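Long-range contact in [4Fe-4S]-dependent U34-ARNt thiolase (Methanococcus maripaludis, PDB 6SCY), which probably transfers sulfur to uridine 34 of tRNA, with the help of ATP and a [4Fe-4S] cluster: residues 44-56 against 72-85. Numbering follows the deposited sequence. Where two conformers were deposited one is given.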
# COMPACT_ATOMS: atom_id res chain seq x y z
N ASP A 44 27.22 -12.38 5.38
CA ASP A 44 28.02 -11.26 4.87
C ASP A 44 28.25 -10.18 5.93
O ASP A 44 29.29 -9.52 5.92
CB ASP A 44 27.38 -10.66 3.61
CG ASP A 44 27.18 -11.66 2.49
OD1 ASP A 44 28.18 -11.99 1.80
OD2 ASP A 44 26.03 -12.14 2.31
N VAL A 45 27.27 -10.00 6.84
CA VAL A 45 27.33 -9.02 7.93
C VAL A 45 27.93 -9.67 9.18
O VAL A 45 28.79 -9.07 9.83
CB VAL A 45 25.95 -8.38 8.19
CG1 VAL A 45 25.98 -7.44 9.40
CG2 VAL A 45 25.44 -7.64 6.96
N LEU A 46 27.49 -10.89 9.52
CA LEU A 46 27.98 -11.59 10.69
C LEU A 46 29.13 -12.50 10.30
O LEU A 46 28.93 -13.69 10.05
CB LEU A 46 26.85 -12.39 11.38
CG LEU A 46 25.59 -11.63 11.78
CD1 LEU A 46 24.38 -12.45 11.51
CD2 LEU A 46 25.63 -11.25 13.23
N LYS A 47 30.34 -11.93 10.23
CA LYS A 47 31.58 -12.65 9.90
C LYS A 47 32.80 -11.92 10.46
O LYS A 47 32.67 -10.83 11.01
CB LYS A 47 31.71 -12.91 8.38
CG LYS A 47 31.91 -11.68 7.50
CD LYS A 47 32.24 -12.08 6.07
CE LYS A 47 32.80 -10.93 5.27
NZ LYS A 47 33.18 -11.35 3.90
N ASN A 48 33.99 -12.52 10.30
CA ASN A 48 35.25 -11.92 10.72
C ASN A 48 35.73 -10.87 9.70
O ASN A 48 35.24 -10.84 8.57
CB ASN A 48 36.30 -13.03 10.91
CG ASN A 48 37.42 -12.68 11.85
OD1 ASN A 48 37.22 -12.30 13.01
ND2 ASN A 48 38.64 -12.84 11.37
N ASN A 49 36.67 -10.02 10.10
CA ASN A 49 37.28 -8.98 9.27
C ASN A 49 36.29 -7.88 8.80
O ASN A 49 36.48 -7.30 7.71
CB ASN A 49 38.07 -9.58 8.09
CG ASN A 49 38.81 -10.85 8.43
OD1 ASN A 49 39.57 -10.92 9.41
ND2 ASN A 49 38.58 -11.89 7.65
N ILE A 50 35.30 -7.52 9.64
CA ILE A 50 34.38 -6.41 9.31
C ILE A 50 34.19 -5.46 10.52
O ILE A 50 34.25 -5.88 11.67
CB ILE A 50 33.01 -6.81 8.67
CG1 ILE A 50 32.20 -7.75 9.55
CG2 ILE A 50 33.15 -7.35 7.25
CD1 ILE A 50 31.10 -7.08 10.12
N LYS A 51 33.96 -4.17 10.22
CA LYS A 51 33.75 -3.08 11.18
C LYS A 51 32.32 -2.55 11.01
O LYS A 51 31.94 -2.20 9.88
CB LYS A 51 34.79 -1.98 10.92
CG LYS A 51 34.84 -0.87 11.95
CD LYS A 51 35.83 0.20 11.55
CE LYS A 51 37.05 0.21 12.43
NZ LYS A 51 37.84 1.46 12.25
N VAL A 52 31.51 -2.52 12.08
CA VAL A 52 30.13 -2.03 11.99
C VAL A 52 29.89 -0.82 12.87
O VAL A 52 29.96 -0.92 14.09
CB VAL A 52 29.05 -3.12 12.22
CG1 VAL A 52 27.64 -2.53 12.19
CG2 VAL A 52 29.17 -4.25 11.21
N ALA A 53 29.59 0.32 12.24
CA ALA A 53 29.23 1.57 12.90
C ALA A 53 27.75 1.44 13.21
O ALA A 53 27.04 0.78 12.45
CB ALA A 53 29.44 2.74 11.96
N MET A 54 27.27 2.04 14.30
CA MET A 54 25.86 1.92 14.62
C MET A 54 25.28 3.17 15.21
O MET A 54 25.77 3.66 16.23
CB MET A 54 25.55 0.68 15.48
CG MET A 54 26.46 0.48 16.64
SD MET A 54 25.90 -0.88 17.66
CE MET A 54 26.85 -0.56 19.09
N GLY A 55 24.25 3.70 14.55
CA GLY A 55 23.55 4.90 14.98
C GLY A 55 22.75 4.63 16.23
O GLY A 55 21.73 3.95 16.18
N LEU A 56 23.26 5.14 17.37
CA LEU A 56 22.65 5.02 18.69
C LEU A 56 21.99 6.33 19.10
O LEU A 56 22.58 7.41 18.92
CB LEU A 56 23.71 4.63 19.72
CG LEU A 56 23.76 3.17 20.09
CD1 LEU A 56 24.44 2.35 19.03
CD2 LEU A 56 24.47 2.99 21.41
N TYR A 72 27.32 -10.87 19.39
CA TYR A 72 27.89 -11.58 18.25
C TYR A 72 29.38 -11.24 18.09
O TYR A 72 30.22 -12.13 18.18
CB TYR A 72 27.11 -11.26 16.95
CG TYR A 72 25.61 -11.52 16.98
CD1 TYR A 72 25.10 -12.77 17.32
CD2 TYR A 72 24.71 -10.55 16.55
CE1 TYR A 72 23.72 -13.02 17.30
CE2 TYR A 72 23.34 -10.79 16.51
CZ TYR A 72 22.85 -12.03 16.89
OH TYR A 72 21.50 -12.27 16.87
N TYR A 73 29.69 -9.94 17.84
CA TYR A 73 31.06 -9.45 17.60
C TYR A 73 32.00 -9.58 18.81
O TYR A 73 33.20 -9.39 18.64
CB TYR A 73 31.05 -8.00 17.05
CG TYR A 73 30.36 -7.86 15.71
CD1 TYR A 73 30.86 -8.50 14.58
CD2 TYR A 73 29.24 -7.06 15.56
CE1 TYR A 73 30.22 -8.39 13.34
CE2 TYR A 73 28.60 -6.93 14.32
CZ TYR A 73 29.10 -7.59 13.22
OH TYR A 73 28.46 -7.46 12.00
N LYS A 74 31.46 -9.94 20.00
CA LYS A 74 32.24 -10.16 21.22
C LYS A 74 33.11 -11.40 21.05
O LYS A 74 34.28 -11.39 21.46
CB LYS A 74 31.32 -10.35 22.42
CG LYS A 74 31.89 -9.86 23.75
CD LYS A 74 30.79 -9.33 24.72
CE LYS A 74 29.88 -10.41 25.29
NZ LYS A 74 29.09 -9.89 26.46
N GLN A 75 32.57 -12.46 20.45
CA GLN A 75 33.34 -13.68 20.26
C GLN A 75 34.17 -13.67 18.97
O GLN A 75 35.14 -14.42 18.87
CB GLN A 75 32.45 -14.94 20.38
CG GLN A 75 31.11 -14.90 19.65
CD GLN A 75 29.95 -15.29 20.53
OE1 GLN A 75 30.07 -15.44 21.75
NE2 GLN A 75 28.78 -15.44 19.92
N ILE A 76 33.81 -12.79 18.01
CA ILE A 76 34.51 -12.66 16.72
C ILE A 76 35.76 -11.79 16.95
O ILE A 76 35.62 -10.64 17.38
CB ILE A 76 33.59 -12.17 15.56
CG1 ILE A 76 32.16 -12.76 15.64
CG2 ILE A 76 34.21 -12.47 14.21
CD1 ILE A 76 31.98 -14.32 15.79
N PRO A 77 36.99 -12.36 16.77
CA PRO A 77 38.20 -11.61 17.14
C PRO A 77 38.53 -10.39 16.28
O PRO A 77 38.83 -9.33 16.84
CB PRO A 77 39.31 -12.67 17.07
CG PRO A 77 38.80 -13.68 16.10
CD PRO A 77 37.32 -13.73 16.31
N ASN A 78 38.49 -10.54 14.93
CA ASN A 78 38.84 -9.49 13.99
C ASN A 78 37.62 -8.74 13.47
O ASN A 78 37.56 -8.43 12.29
CB ASN A 78 39.69 -10.04 12.84
CG ASN A 78 40.98 -10.70 13.24
OD1 ASN A 78 41.35 -10.78 14.42
ND2 ASN A 78 41.71 -11.19 12.24
N SER A 79 36.67 -8.43 14.35
CA SER A 79 35.49 -7.65 13.97
C SER A 79 35.20 -6.56 14.99
O SER A 79 35.21 -6.84 16.19
CB SER A 79 34.29 -8.54 13.70
OG SER A 79 34.30 -8.91 12.33
N ASN A 80 35.03 -5.32 14.52
CA ASN A 80 34.85 -4.15 15.38
C ASN A 80 33.43 -3.61 15.36
O ASN A 80 32.69 -3.83 14.39
CB ASN A 80 35.86 -3.06 14.99
CG ASN A 80 36.20 -2.10 16.10
OD1 ASN A 80 35.75 -0.95 16.11
ND2 ASN A 80 36.99 -2.56 17.06
N LEU A 81 33.05 -2.86 16.42
CA LEU A 81 31.73 -2.25 16.57
C LEU A 81 31.90 -0.85 17.18
O LEU A 81 32.42 -0.70 18.28
CB LEU A 81 30.85 -3.16 17.46
CG LEU A 81 29.34 -2.98 17.40
CD1 LEU A 81 28.79 -3.41 16.08
CD2 LEU A 81 28.67 -3.79 18.48
N ILE A 82 31.52 0.19 16.42
CA ILE A 82 31.62 1.58 16.85
C ILE A 82 30.21 2.16 16.95
O ILE A 82 29.39 1.90 16.08
CB ILE A 82 32.52 2.43 15.88
CG1 ILE A 82 33.82 1.69 15.52
CG2 ILE A 82 32.84 3.82 16.47
CD1 ILE A 82 34.47 2.19 14.22
N ALA A 83 29.92 2.94 18.01
CA ALA A 83 28.61 3.57 18.19
C ALA A 83 28.70 5.06 17.93
O ALA A 83 29.61 5.70 18.42
CB ALA A 83 28.09 3.32 19.59
N ILE A 84 27.77 5.59 17.14
CA ILE A 84 27.74 7.02 16.82
C ILE A 84 26.47 7.66 17.33
O ILE A 84 25.36 7.26 16.94
CB ILE A 84 27.95 7.35 15.31
CG1 ILE A 84 29.04 6.48 14.64
CG2 ILE A 84 28.23 8.85 15.12
CD1 ILE A 84 28.67 6.06 13.23
N MET A 85 26.63 8.69 18.19
CA MET A 85 25.52 9.47 18.74
C MET A 85 25.55 10.85 18.08
O MET A 85 26.59 11.51 18.09
CB MET A 85 25.64 9.60 20.26
CG MET A 85 25.46 8.30 21.00
SD MET A 85 27.03 7.44 21.17
CE MET A 85 26.73 6.52 22.62
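Val52 and Leu81 sit side by side in two parallel strands, 51-55 and 80-87, joined by a ladder in which Val52 N bonds Asn80 O and Val52 O receives Ile82 N. The ladder runs on to Leu56 N, bonded to Ile84 O at 3.0 Å; its Met54 N to Ile82 O rung is weak.

Before the strands, side chains carry most of the polar contacts. Asn48 OD1 accepts Asn78 N at 2.9 Å, and Ser79 OG lies 2.8 Å from Lys47 O and 3.1 Å from Ile50 O, which compete for its proton. Tyr73 OH donates to Val45 O at 2.7 Å; the carbonyl oxygen lies in the ring plane, whereas the hydroxyl stands above the carbonyl plane.

Methyls of Val45, Ile50 and Val52 lie close to that hydroxyl. With CG1 lying between backbone N and carbonyl carbon (chi1 58°), Ile50 brings CD1 to 3.6 Å from Tyr73 CE1. A leucine in place of Tyr73 would probably leave Val45 O without this donor and open a gap beside Ile50. Farther along, Met54 CE rests 3.8 Å from Leu81 CD2; on the other face Ala53 CB meets Ile84 CD1.

With helix 60-75 as the crossover, this is a beta-alpha-beta unit of the PP-loop fold, and Gly55 and Leu56 belong to its predicted ATP site. Strand 164-167 flanks 51-55 and strand 111-116 flanks 80-87; helix 141-159 covers Ala53 and Ile84.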